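Local coordinates for long form salivary protein D7L1 (Culex quinquefasciatus, PDB 6V4C) that binds and sequesters adenine nucleotides, ADP and ATP most tightly, and so inhibits platelet aggregation and eases mosquito blood feeding on vertebrates, at residues Q157-G162 against S175-F180; H183-T188 against S234-Y239. One frame throughout, in Å; residues are numbered along the deposited sequence. Where two conformers were deposited one is given.

Interaction 1 of 2, residues Q157-G162 against S175-F180; sequences QFYQDG and SDDPKF
Asp177, Lys179 and Phe180 gather around the side chain of Tyr159 where a loop turns into helix 179-190, in the C-terminal PBP/GOBP domain of this all-helical, odorant-binding-protein-like fold. Asp177 is the first of the segment to touch Tyr159. Its CG sits between the backbone N and the carbonyl carbon (chi1 82°), and from there OD2 accepts a capping bond from Lys179 N at 3.1 Å, met from well above the carboxylate plane. An acidic side chain suits this place, since it accepts from an amide at the helix start. The other oxygen, OD1, meets Tyr159 OH tip to tip at 3.2 Å, a hydrogen bond that remains doubtful because OD1 is not reliably placed. Lys179 contributes its hydrocarbon part. The chain is extended beyond CG and slides past the Tyr159 side chain in the opposite direction, with CB 3.9 Å from Tyr159 CE1. Farther on, its CD lies 3.3 Å from Phe158 O, near the end of helix 150-158; a long aliphatic chain can thus touch both the Tyr159 ring and the Phe158 carbonyl, while its amine forms a weak, long ion pair with Glu163. Phe180 closes the group. Its CG is anti to the backbone N (chi1 -168°), and Tyr159 OH lies at the edge of the ring, near its plane; Phe180 CB packs 3.6 Å from that same oxygen.

Interaction 2 of 2, residues H183-T188 against S234-Y239; sequences HSNCTT and SKARDY
Ala236 presses its methyl group against helix 183-188, and the packing contacts centre on it. CB lies 3.6 Å from Asn185 CA and also touches Ser184 O, while on the next turn Thr188 CB approaches it to 4.0 Å. A side chain of one carbon suits a place where the backbones are close, the CA atoms of Asn185 and Ala236 being 5.0 Å apart. Beside it, Ser184 OG rests 3.3 Å from Arg237 CB. That small side chain also fits a tight spot, and its OG is hydrogen-bonded to Phe180 O one turn back in its own helix, so the polar atom is satisfied although its neighbours across the contact are carbons. The contact joins helices 179-190 and 235-247 of the PBP/GOBP domain; the axes of 183-188 and 235-239 pass 7.9 Å apart at 79°, close to perpendicular. Polar links between the segments run through water. One molecule donates to Asn185 OD1 (2.8 Å) and accepts from Ala236 N, serving an amide in the first turn of helix 235-247. Asn185 OD1 also accepts from Arg189 NE, so the side-chain oxygen has two donors. Within the first helix, Thr188 OG1 donates to Ser184 O at 2.6 Å, so that this carbonyl is gripped from opposite faces of its plane by the hydroxyl and by Thr188 N. The salt bridge lies within helix 235-247: Arg237 holds Asp238 OD1 side-on with both NE (2.9 Å) and NH2, while Ser234 OG, just before the helix, donates to Asp238 OD2.

Following the chain from the N terminus, helix 150-158 ends in 157-162, helix 164-172 intervenes, and interaction 1 closes this short loop at the entry to helix 179-190. The same helix then supplies 183-188, and interaction 2 closes a longer loop when the chain returns in helix 235-247. The two closures follow in series, neither nested nor crossed, with centres about 13 Å apart. Helix 179-190 is their shared element. Phe158 and Tyr159 reach past the first contact to pack on His183, and Phe180 touches Arg237. The disulfide Cys154-Cys186 adds a covalent tie between helices 150-158 and 179-190 of the same PBP/GOBP domain.

Interaction 1 of 2, residues Q157-G162 against S175-F180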
ATOM      1  N   GLN A 157       6.496  18.663   0.384  1.00 40.20           N
ATOM      2  CA  GLN A 157       5.561  19.429   1.198  1.00 41.54           C
ATOM      3  C   GLN A 157       6.267  20.215   2.291  1.00 40.63           C
ATOM      4  O   GLN A 157       5.753  21.248   2.735  1.00 44.10           O
ATOM      5  CB  GLN A 157       4.531  18.497   1.836  1.00 40.99           C
ATOM      6  CG  GLN A 157       3.747  17.645   0.854  1.00 41.77           C
ATOM      7  CD  GLN A 157       2.800  16.690   1.557  1.00 43.80           C
ATOM      8  OE1 GLN A 157       2.136  17.057   2.526  1.00 45.08           O
ATOM      9  NE2 GLN A 157       2.745  15.453   1.080  1.00 43.12           N
ATOM     10  N   PHE A 158       7.435  19.751   2.736  1.00 40.24           N
ATOM     11  CA  PHE A 158       8.092  20.317   3.904  1.00 39.44           C
ATOM     12  C   PHE A 158       9.465  20.911   3.637  1.00 41.52           C
ATOM     13  O   PHE A 158       9.926  21.724   4.447  1.00 44.51           O
ATOM     14  CB  PHE A 158       8.214  19.264   5.016  1.00 39.75           C
ATOM     15  CG  PHE A 158       6.922  18.561   5.324  1.00 41.22           C
ATOM     16  CD1 PHE A 158       5.842  19.263   5.832  1.00 44.47           C
ATOM     17  CD2 PHE A 158       6.786  17.204   5.097  1.00 39.81           C
ATOM     18  CE1 PHE A 158       4.647  18.624   6.111  1.00 44.17           C
ATOM     19  CE2 PHE A 158       5.596  16.557   5.376  1.00 41.45           C
ATOM     20  CZ  PHE A 158       4.525  17.268   5.884  1.00 43.59           C
ATOM     21  N   TYR A 159      10.127  20.545   2.541  1.00 41.06           N
ATOM     22  CA  TYR A 159      11.485  20.990   2.285  1.00 40.53           C
ATOM     23  C   TYR A 159      11.582  21.658   0.922  1.00 37.65           C
ATOM     24  O   TYR A 159      10.910  21.262  -0.036  1.00 40.16           O
ATOM     25  CB  TYR A 159      12.473  19.820   2.309  1.00 38.95           C
ATOM     26  CG  TYR A 159      12.618  19.154   3.652  1.00 38.94           C
ATOM     27  CD1 TYR A 159      13.359  19.747   4.665  1.00 42.37           C
ATOM     28  CD2 TYR A 159      12.021  17.929   3.907  1.00 37.25           C
ATOM     29  CE1 TYR A 159      13.498  19.139   5.897  1.00 41.95           C
ATOM     30  CE2 TYR A 159      12.152  17.312   5.135  1.00 40.15           C
ATOM     31  CZ  TYR A 159      12.892  17.922   6.127  1.00 40.95           C
ATOM     32  OH  TYR A 159      13.025  17.312   7.354  1.00 41.45           O
ATOM     33  N   GLN A 160      12.434  22.676   0.847  1.00 42.80           N
ATOM     34  CA  GLN A 160      12.849  23.214  -0.438  1.00 44.33           C
ATOM     35  C   GLN A 160      13.912  22.306  -1.037  1.00 43.34           C
ATOM     36  O   GLN A 160      14.771  21.782  -0.323  1.00 45.16           O
ATOM     37  CB  GLN A 160      13.432  24.615  -0.267  1.00 49.52           C
ATOM     38  CG  GLN A 160      12.413  25.675   0.092  1.00 58.06           C
ATOM     39  CD  GLN A 160      12.913  27.075  -0.207  1.00 68.87           C
ATOM     40  OE1 GLN A 160      13.022  27.913   0.688  1.00 68.94           O
ATOM     41  NE2 GLN A 160      13.221  27.334  -1.475  1.00 72.03           N
ATOM     42  N   ASP A 161      13.839  22.114  -2.351  1.00 48.83           N
ATOM     43  CA  ASP A 161      14.823  21.296  -3.044  1.00 48.56           C
ATOM     44  C   ASP A 161      16.225  21.819  -2.766  1.00 51.28           C
ATOM     45  O   ASP A 161      16.488  23.018  -2.879  1.00 49.90           O
ATOM     46  CB  ASP A 161      14.548  21.320  -4.548  1.00 47.14           C
ATOM     47  CG  ASP A 161      13.306  20.538  -4.928  1.00 49.85           C
ATOM     48  OD1 ASP A 161      12.616  20.033  -4.017  1.00 51.60           O
ATOM     49  OD2 ASP A 161      13.023  20.424  -6.139  1.00 49.25           O
ATOM     50  N   GLY A 162      17.113  20.914  -2.371  1.00 41.71           N
ATOM     51  CA  GLY A 162      18.504  21.246  -2.169  1.00 40.72           C
ATOM     52  C   GLY A 162      18.846  21.888  -0.844  1.00 42.81           C
ATOM     53  O   GLY A 162      20.026  22.173  -0.608  1.00 44.98           O
ATOM     54  N   SER A 175      16.995  13.515  10.357  1.00 44.19           N
ATOM     55  CA  SER A 175      17.347  14.915  10.522  1.00 45.89           C
ATOM     56  C   SER A 175      16.855  15.390  11.877  1.00 49.23           C
ATOM     57  O   SER A 175      15.774  14.997  12.328  1.00 46.84           O
ATOM     58  CB  SER A 175      16.733  15.783   9.421  1.00 47.07           C
ATOM     59  OG  SER A 175      16.898  17.162   9.709  1.00 48.97           O
ATOM     60  N   ASP A 176      17.656  16.240  12.518  1.00 59.01           N
ATOM     61  CA  ASP A 176      17.296  16.846  13.792  1.00 62.27           C
ATOM     62  C   ASP A 176      16.444  18.097  13.630  1.00 62.02           C
ATOM     63  O   ASP A 176      15.912  18.594  14.628  1.00 63.01           O
ATOM     64  CB  ASP A 176      18.563  17.216  14.564  1.00 64.43           C
ATOM     65  CG  ASP A 176      19.495  18.102  13.756  1.00 69.39           C
ATOM     66  OD1 ASP A 176      19.939  17.668  12.671  1.00 71.27           O
ATOM     67  OD2 ASP A 176      19.770  19.239  14.195  1.00 75.16           O
ATOM     68  N   ASP A 177      16.304  18.617  12.410  1.00 60.62           N
ATOM     69  CA  ASP A 177      15.613  19.878  12.203  1.00 59.10           C
ATOM     70  C   ASP A 177      14.120  19.723  12.498  1.00 59.78           C
ATOM     71  O   ASP A 177      13.579  18.617  12.454  1.00 58.66           O
ATOM     72  CB  ASP A 177      15.841  20.380  10.778  1.00 57.52           C
ATOM     73  CG  ASP A 177      14.911  19.735   9.773  1.00 57.74           C
ATOM     74  OD1 ASP A 177      15.080  18.532   9.477  1.00 56.29           O
ATOM     75  OD2 ASP A 177      14.004  20.437   9.281  1.00 56.96           O
ATOM     76  N   PRO A 178      13.434  20.828  12.815  1.00 60.78           N
ATOM     77  CA  PRO A 178      12.031  20.717  13.249  1.00 61.22           C
ATOM     78  C   PRO A 178      11.066  20.223  12.182  1.00 56.99           C
ATOM     79  O   PRO A 178      10.007  19.693  12.532  1.00 58.53           O
ATOM     80  CB  PRO A 178      11.685  22.145  13.700  1.00 62.79           C
ATOM     81  CG  PRO A 178      12.658  23.014  12.971  1.00 66.24           C
ATOM     82  CD  PRO A 178      13.925  22.214  12.909  1.00 62.61           C
ATOM     83  N   LYS A 179      11.394  20.384  10.894  0.54 49.86           N
ATOM     84  CA  LYS A 179      10.506  19.922   9.834  0.54 48.74           C
ATOM     85  C   LYS A 179      10.451  18.403   9.737  0.54 47.16           C
ATOM     86  O   LYS A 179       9.507  17.869   9.147  0.54 45.29           O
ATOM     87  CB  LYS A 179      10.947  20.488   8.482  0.54 48.12           C
ATOM     88  CG  LYS A 179      10.852  21.995   8.348  0.54 49.58           C
ATOM     89  CD  LYS A 179      11.649  22.458   7.136  0.54 50.26           C
ATOM     90  CE  LYS A 179      11.256  23.856   6.696  0.54 51.30           C
ATOM     91  NZ  LYS A 179      12.029  24.276   5.494  0.54 50.83           N
ATOM     92  N   PHE A 180      11.440  17.698  10.293  1.00 45.54           N
ATOM     93  CA  PHE A 180      11.476  16.245  10.165  1.00 43.50           C
ATOM     94  C   PHE A 180      10.366  15.558  10.949  1.00 42.94           C
ATOM     95  O   PHE A 180      10.035  14.404  10.649  1.00 38.66           O
ATOM     96  CB  PHE A 180      12.845  15.690  10.566  1.00 41.36           C
ATOM     97  CG  PHE A 180      13.044  14.247  10.187  1.00 40.43           C
ATOM     98  CD1 PHE A 180      13.331  13.895   8.878  1.00 37.98           C
ATOM     99  CD2 PHE A 180      12.931  13.244  11.137  1.00 41.09           C
ATOM    100  CE1 PHE A 180      13.509  12.568   8.521  1.00 37.92           C
ATOM    101  CE2 PHE A 180      13.108  11.912  10.789  1.00 40.67           C
ATOM    102  CZ  PHE A 180      13.397  11.575   9.479  1.00 37.60           C
TER

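Interaction 2 of 2, residues H183-T188 against S234-Y239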
ATOM      1  N   HIS A 183       7.714  15.475   8.364  1.00 40.69           N
ATOM      2  CA  HIS A 183       8.119  14.646   7.234  1.00 39.48           C
ATOM      3  C   HIS A 183       8.081  13.167   7.593  1.00 39.72           C
ATOM      4  O   HIS A 183       7.552  12.348   6.833  1.00 39.16           O
ATOM      5  CB  HIS A 183       9.512  15.062   6.752  1.00 39.43           C
ATOM      6  CG  HIS A 183       9.973  14.328   5.532  1.00 37.21           C
ATOM      7  ND1 HIS A 183      11.037  13.451   5.548  1.00 40.27           N
ATOM      8  CD2 HIS A 183       9.516  14.338   4.258  1.00 36.31           C
ATOM      9  CE1 HIS A 183      11.215  12.954   4.338  1.00 36.84           C
ATOM     10  NE2 HIS A 183      10.304  13.476   3.536  1.00 36.02           N
ATOM     11  N   SER A 184       8.637  12.805   8.752  1.00 35.71           N
ATOM     12  CA  SER A 184       8.635  11.403   9.159  1.00 36.44           C
ATOM     13  C   SER A 184       7.237  10.915   9.517  1.00 36.95           C
ATOM     14  O   SER A 184       6.943   9.725   9.362  1.00 37.17           O
ATOM     15  CB  SER A 184       9.630  11.164  10.297  1.00 37.17           C
ATOM     16  OG  SER A 184       9.369  12.019  11.397  1.00 38.72           O
ATOM     17  N   ASN A 185       6.360  11.805   9.988  1.00 38.40           N
ATOM     18  CA  ASN A 185       4.963  11.420  10.151  1.00 37.36           C
ATOM     19  C   ASN A 185       4.333  11.077   8.805  1.00 41.19           C
ATOM     20  O   ASN A 185       3.610  10.081   8.679  1.00 36.94           O
ATOM     21  CB  ASN A 185       4.183  12.538  10.847  1.00 38.73           C
ATOM     22  CG  ASN A 185       2.706  12.219  10.987  1.00 40.34           C
ATOM     23  OD1 ASN A 185       2.317  11.368  11.790  1.00 42.92           O
ATOM     24  ND2 ASN A 185       1.875  12.905  10.214  1.00 42.96           N
ATOM     25  N   CYS A 186       4.615  11.887   7.785  1.00 39.90           N
ATOM     26  CA  CYS A 186       4.069  11.635   6.456  1.00 37.44           C
ATOM     27  C   CYS A 186       4.600  10.330   5.875  1.00 38.99           C
ATOM     28  O   CYS A 186       3.834   9.538   5.311  1.00 38.60           O
ATOM     29  CB  CYS A 186       4.403  12.821   5.546  1.00 39.04           C
ATOM     30  SG  CYS A 186       3.756  12.761   3.849  1.00 46.76           S
ATOM     31  N   THR A 187       5.903  10.073   6.017  1.00 34.20           N
ATOM     32  CA  THR A 187       6.497   8.908   5.367  1.00 34.88           C
ATOM     33  C   THR A 187       6.209   7.618   6.130  1.00 33.29           C
ATOM     34  O   THR A 187       5.956   6.576   5.515  1.00 34.12           O
ATOM     35  CB  THR A 187       8.002   9.111   5.163  1.00 33.54           C
ATOM     36  OG1 THR A 187       8.640   9.326   6.427  1.00 34.27           O
ATOM     37  CG2 THR A 187       8.263  10.318   4.262  1.00 31.57           C
ATOM     38  N   THR A 188       6.254   7.664   7.465  1.00 33.65           N
ATOM     39  CA  THR A 188       5.926   6.480   8.256  1.00 34.47           C
ATOM     40  C   THR A 188       4.482   6.049   8.022  1.00 35.38           C
ATOM     41  O   THR A 188       4.187   4.851   7.937  1.00 35.73           O
ATOM     42  CB  THR A 188       6.183   6.756   9.742  1.00 37.04           C
ATOM     43  OG1 THR A 188       7.529   7.216   9.915  1.00 37.68           O
ATOM     44  CG2 THR A 188       5.989   5.502  10.568  1.00 38.52           C
ATOM     45  N   SER A 234       5.247  14.013  18.544  1.00 55.16           N
ATOM     46  CA  SER A 234       6.268  13.564  17.603  1.00 50.22           C
ATOM     47  C   SER A 234       6.312  12.047  17.552  1.00 48.03           C
ATOM     48  O   SER A 234       7.386  11.438  17.565  1.00 47.64           O
ATOM     49  CB  SER A 234       7.635  14.132  17.973  1.00 47.19           C
ATOM     50  OG  SER A 234       8.000  13.743  19.288  1.00 52.57           O
ATOM     51  N   LYS A 235       5.139  11.415  17.475  1.00 46.50           N
ATOM     52  CA  LYS A 235       5.050   9.972  17.678  1.00 44.54           C
ATOM     53  C   LYS A 235       5.789   9.203  16.589  1.00 43.43           C
ATOM     54  O   LYS A 235       6.643   8.358  16.885  1.00 42.72           O
ATOM     55  CB  LYS A 235       3.585   9.542  17.749  1.00 46.78           C
ATOM     56  CG  LYS A 235       3.393   8.113  18.221  1.00 48.02           C
ATOM     57  CD  LYS A 235       1.921   7.746  18.293  1.00 50.55           C
ATOM     58  CE  LYS A 235       1.729   6.361  18.887  1.00 55.88           C
ATOM     59  NZ  LYS A 235       0.302   5.936  18.849  1.00 57.15           N
ATOM     60  N   ALA A 236       5.468   9.475  15.320  1.00 44.49           N
ATOM     61  CA  ALA A 236       6.112   8.754  14.226  1.00 42.34           C
ATOM     62  C   ALA A 236       7.618   8.984  14.228  1.00 38.22           C
ATOM     63  O   ALA A 236       8.401   8.040  14.073  1.00 39.23           O
ATOM     64  CB  ALA A 236       5.501   9.168  12.887  1.00 38.30           C
ATOM     65  N   ARG A 237       8.042  10.237  14.414  1.00 38.51           N
ATOM     66  CA  ARG A 237       9.468  10.548  14.441  1.00 40.05           C
ATOM     67  C   ARG A 237      10.191   9.723  15.497  1.00 40.51           C
ATOM     68  O   ARG A 237      11.272   9.179  15.240  1.00 37.87           O
ATOM     69  CB  ARG A 237       9.667  12.046  14.694  1.00 40.16           C
ATOM     70  CG  ARG A 237      11.065  12.592  14.386  1.00 40.78           C
ATOM     71  CD  ARG A 237      12.042  12.414  15.549  1.00 43.50           C
ATOM     72  NE  ARG A 237      11.480  12.854  16.825  1.00 48.29           N
ATOM     73  CZ  ARG A 237      11.617  14.078  17.325  1.00 50.84           C
ATOM     74  NH1 ARG A 237      12.301  14.996  16.661  1.00 48.37           N
ATOM     75  NH2 ARG A 237      11.069  14.384  18.493  1.00 51.00           N
ATOM     76  N   ASP A 238       9.604   9.613  16.692  1.00 43.78           N
ATOM     77  CA  ASP A 238      10.276   8.920  17.785  1.00 45.10           C
ATOM     78  C   ASP A 238      10.390   7.423  17.514  1.00 40.37           C
ATOM     79  O   ASP A 238      11.447   6.826  17.746  1.00 43.63           O
ATOM     80  CB  ASP A 238       9.550   9.188  19.106  1.00 48.02           C
ATOM     81  CG  ASP A 238       9.561  10.659  19.490  1.00 52.40           C
ATOM     82  OD1 ASP A 238      10.496  11.381  19.078  1.00 51.25           O
ATOM     83  OD2 ASP A 238       8.635  11.094  20.205  1.00 55.69           O
ATOM     84  N   TYR A 239       9.315   6.800  17.029  1.00 42.52           N
ATOM     85  CA  TYR A 239       9.391   5.386  16.679  1.00 42.43           C
ATOM     86  C   TYR A 239      10.324   5.164  15.493  1.00 40.23           C
ATOM     87  O   TYR A 239      11.085   4.190  15.466  1.00 40.10           O
ATOM     88  CB  TYR A 239       7.995   4.840  16.384  1.00 42.50           C
ATOM     89  CG  TYR A 239       7.188   4.530  17.627  1.00 44.30           C
ATOM     90  CD1 TYR A 239       7.533   3.467  18.453  1.00 45.88           C
ATOM     91  CD2 TYR A 239       6.078   5.293  17.968  1.00 47.64           C
ATOM     92  CE1 TYR A 239       6.796   3.174  19.590  1.00 49.33           C
ATOM     93  CE2 TYR A 239       5.334   5.005  19.103  1.00 48.73           C
ATOM     94  CZ  TYR A 239       5.700   3.945  19.909  1.00 51.71           C
ATOM     95  OH  TYR A 239       4.967   3.657  21.037  1.00 55.93           O
TER
HETATM   96  O   HOH W   1       3.175  11.063  14.467  0.90 43.74           O